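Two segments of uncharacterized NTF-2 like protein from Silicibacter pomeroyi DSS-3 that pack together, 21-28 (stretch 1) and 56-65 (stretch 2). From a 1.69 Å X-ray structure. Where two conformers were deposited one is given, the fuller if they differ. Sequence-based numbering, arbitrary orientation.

Stretch 1 21-28: AMTRGDRP
Stretch 2 (56-65) FIAMCEDAAD

The most unusual feature of this contact is a glycine pressed against a helix: the CA of Gly25 lies 4.2 Å from the CA of Glu61, an approach that leaves no room for a side chain. A CB built on Gly25 would point toward the helix and fall 2.7 Å from the CB of Ala64, a clash, and 3.1 Å from the O of Cys60. Its phi/psi of 67/42, with the positive phi that favours glycine, suits the same residue type. As deposited, Gly25 CA rests 3.7 Å from Cys60 O and 3.9 Å from Ala64 CB.

Stretch 1 is a helix end, a turn and a new helix start. Residues 21-24 are helical, Gly25 is the first to leave helical phi/psi, and Asp26 (-86/93) is the N-cap of the helix entered at Arg27 and Pro28. The N of Asp26 bonds back to Ala21 O at 2.9 Å, closing the turn, while Gly25 N makes a weak bond of 3.4 Å to Met22 O. Pro28, at phi -57, fits a first helical turn, where its lack of an amide hydrogen costs nothing. Stretch 2 enters already helical at Phe56, with bonds such as Cys60 N to Phe56 O (2.9 Å) and Glu61 N to Ile57 O (2.8 Å), and is extended at Ala64 (-53/143) and Asp65 (-136/119). The register runs antiparallel: Gly25 faces Glu61, and Arg27 CA lies 6.3 Å from Ile57 CA.

That tail reaches the carbonyl of Thr23, near the end of the first helix. Asp65 N donates to Thr23 O at 3.0 Å (155°), and Ala64 CA adds a CA-H...O contact to the same oxygen at 3.5 Å. Arg24 (chi m, m, t, -92°) starts with CA-to-CB pointing away, but its long chain brings NH1 to within 2.9 Å of Asp65 O, which meets the guanidinium at its edge, near its plane. The small CB of Ala64 fits 3.4 Å from Arg24 O.

Selenomethionine Met22 (t, t, m) and Cys60 (m) make an apolar contact, with Met22 CG 3.8 Å from Cys60 SG. Cys60 points toward stretch 1, its CB 3.7 Å from Met22 O. Two waters link backbone carbonyls that cannot bond to each other: one lies 2.7 Å from both Met22 O and Cys60 O, the other 2.9 Å from both Thr23 O and Ala63 O.

At the other end, Arg27 (t, t, m, -88°) pairs with Glu61 (m, t, -41°) in a two-pronged salt bridge. Arg27 NE donates to Glu61 OE2 at 3.0 Å and Arg27 NH2 to Glu61 OE1 at 2.9 Å, so both carboxylate oxygens are engaged by one guanidinium. Ile57 (m, t), one helical turn before Glu61, points toward stretch 1 and lays its CG2 over one guanidinium face, 3.6 Å from Arg27 CZ. A flat cation suits this place because its face accepts a methyl while its edge offers hydrogens to the acid.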

# COMPACT_ATOMS: atom_id res chain seq x y z
N ALA B 21 -16.17 -10.60 -15.33
CA ALA B 21 -17.56 -10.89 -14.96
C ALA B 21 -18.39 -9.60 -14.97
O ALA B 21 -19.53 -9.59 -15.42
CB ALA B 21 -17.66 -11.63 -13.61
N MSE B 22 -17.79 -8.52 -14.48
CA MSE B 22 -18.47 -7.22 -14.48
C MSE B 22 -18.73 -6.77 -15.90
O MSE B 22 -19.86 -6.40 -16.23
CB MSE B 22 -17.64 -6.15 -13.78
CG MSE B 22 -18.18 -4.70 -13.98
SE MSE B 22 -17.36 -3.38 -12.82
CE MSE B 22 -17.52 -4.39 -11.28
N THR B 23 -17.69 -6.82 -16.73
CA THR B 23 -17.80 -6.41 -18.14
C THR B 23 -18.83 -7.22 -18.91
O THR B 23 -19.63 -6.66 -19.64
CB THR B 23 -16.43 -6.53 -18.83
OG1 THR B 23 -15.47 -5.72 -18.13
CG2 THR B 23 -16.52 -6.13 -20.30
N ARG B 24 -18.82 -8.54 -18.71
CA ARG B 24 -19.73 -9.47 -19.41
C ARG B 24 -21.13 -9.59 -18.82
O ARG B 24 -22.03 -10.16 -19.48
CB ARG B 24 -19.11 -10.87 -19.43
CG ARG B 24 -17.81 -10.97 -20.18
CD ARG B 24 -18.02 -11.02 -21.68
NE ARG B 24 -16.73 -11.07 -22.39
CZ ARG B 24 -16.04 -10.01 -22.83
NH1 ARG B 24 -16.48 -8.78 -22.73
NH2 ARG B 24 -14.87 -10.21 -23.43
N GLY B 25 -21.35 -9.06 -17.62
CA GLY B 25 -22.63 -9.17 -16.94
C GLY B 25 -22.88 -10.63 -16.56
O GLY B 25 -23.99 -11.15 -16.71
N ASP B 26 -21.83 -11.30 -16.09
CA ASP B 26 -21.90 -12.72 -15.72
C ASP B 26 -22.40 -12.83 -14.29
O ASP B 26 -21.62 -12.76 -13.34
CB ASP B 26 -20.52 -13.33 -15.93
CG ASP B 26 -20.47 -14.81 -15.74
OD1 ASP B 26 -21.34 -15.43 -15.10
OD2 ASP B 26 -19.50 -15.39 -16.26
N ARG B 27 -23.72 -12.99 -14.13
CA ARG B 27 -24.33 -13.11 -12.81
C ARG B 27 -23.77 -14.28 -11.97
O ARG B 27 -23.39 -14.07 -10.82
CB ARG B 27 -25.87 -13.16 -12.88
CG ARG B 27 -26.55 -13.46 -11.55
CD ARG B 27 -28.01 -13.43 -11.65
NE ARG B 27 -28.56 -12.10 -11.93
CZ ARG B 27 -28.88 -11.19 -11.01
NH1 ARG B 27 -28.71 -11.40 -9.70
NH2 ARG B 27 -29.41 -10.04 -11.41
N PRO B 28 -23.74 -15.51 -12.52
CA PRO B 28 -23.20 -16.61 -11.70
C PRO B 28 -21.77 -16.36 -11.20
O PRO B 28 -21.49 -16.61 -10.04
CB PRO B 28 -23.26 -17.82 -12.64
CG PRO B 28 -24.31 -17.49 -13.60
CD PRO B 28 -24.24 -16.01 -13.81
N PHE B 56 -25.84 -4.22 -7.63
CA PHE B 56 -24.75 -4.01 -8.60
C PHE B 56 -24.67 -5.12 -9.67
O PHE B 56 -24.26 -4.84 -10.78
CB PHE B 56 -23.42 -3.68 -7.94
CG PHE B 56 -22.77 -4.77 -7.23
CD1 PHE B 56 -22.07 -5.73 -7.95
CD2 PHE B 56 -22.60 -4.70 -5.84
CE1 PHE B 56 -21.40 -6.71 -7.32
CE2 PHE B 56 -21.88 -5.70 -5.18
CZ PHE B 56 -21.30 -6.70 -5.91
N ILE B 57 -25.09 -6.35 -9.37
CA ILE B 57 -25.11 -7.37 -10.44
C ILE B 57 -26.14 -6.96 -11.53
O ILE B 57 -25.84 -7.06 -12.72
CB ILE B 57 -25.37 -8.78 -9.89
CG1 ILE B 57 -24.16 -9.23 -9.09
CG2 ILE B 57 -25.64 -9.72 -11.05
CD1 ILE B 57 -24.36 -10.57 -8.46
N ALA B 58 -27.29 -6.44 -11.13
CA ALA B 58 -28.28 -5.94 -12.09
C ALA B 58 -27.66 -4.80 -12.91
O ALA B 58 -27.96 -4.67 -14.08
CB ALA B 58 -29.54 -5.48 -11.39
N MSE B 59 -26.82 -3.98 -12.28
CA MSE B 59 -26.15 -2.87 -13.00
C MSE B 59 -25.14 -3.43 -14.00
O MSE B 59 -25.00 -2.87 -15.10
CB MSE B 59 -25.53 -1.87 -12.01
CG MSE B 59 -26.61 -1.14 -11.24
SE MSE B 59 -25.82 -0.22 -9.74
CE MSE B 59 -27.46 0.51 -8.97
N CYS B 60 -24.43 -4.53 -13.64
CA CYS B 60 -23.49 -5.18 -14.54
C CYS B 60 -24.25 -5.79 -15.71
O CYS B 60 -23.83 -5.69 -16.85
CB CYS B 60 -22.66 -6.25 -13.85
SG CYS B 60 -21.56 -5.59 -12.60
N GLU B 61 -25.40 -6.42 -15.43
CA GLU B 61 -26.20 -6.96 -16.52
C GLU B 61 -26.60 -5.83 -17.49
O GLU B 61 -26.46 -5.98 -18.71
CB GLU B 61 -27.45 -7.68 -16.00
CG GLU B 61 -27.17 -8.96 -15.26
CD GLU B 61 -28.43 -9.58 -14.65
OE1 GLU B 61 -29.29 -8.82 -14.09
OE2 GLU B 61 -28.54 -10.84 -14.69
N ASP B 62 -27.08 -4.70 -16.94
CA ASP B 62 -27.53 -3.57 -17.73
C ASP B 62 -26.52 -3.07 -18.74
O ASP B 62 -26.89 -2.80 -19.88
CB ASP B 62 -27.96 -2.40 -16.83
CG ASP B 62 -29.32 -2.59 -16.21
OD1 ASP B 62 -30.11 -3.38 -16.75
OD2 ASP B 62 -29.62 -1.89 -15.22
N ALA B 63 -25.26 -3.00 -18.30
CA ALA B 63 -24.18 -2.47 -19.12
C ALA B 63 -23.34 -3.53 -19.80
O ALA B 63 -22.33 -3.18 -20.42
CB ALA B 63 -23.26 -1.59 -18.24
N ALA B 64 -23.76 -4.80 -19.75
CA ALA B 64 -22.96 -5.90 -20.31
C ALA B 64 -22.54 -5.74 -21.76
O ALA B 64 -23.26 -5.19 -22.60
CB ALA B 64 -23.69 -7.24 -20.13
N ASP B 65 -21.32 -6.21 -22.03
CA ASP B 65 -20.70 -6.15 -23.35
C ASP B 65 -20.07 -7.51 -23.57
O ASP B 65 -19.22 -7.90 -22.79
CB ASP B 65 -19.68 -5.02 -23.29
CG ASP B 65 -19.07 -4.68 -24.61
OD1 ASP B 65 -18.91 -5.56 -25.50
OD2 ASP B 65 -18.68 -3.48 -24.72
O HOH W 1 -21.47 -4.54 -17.33
O HOH W 2 -19.52 -3.77 -19.77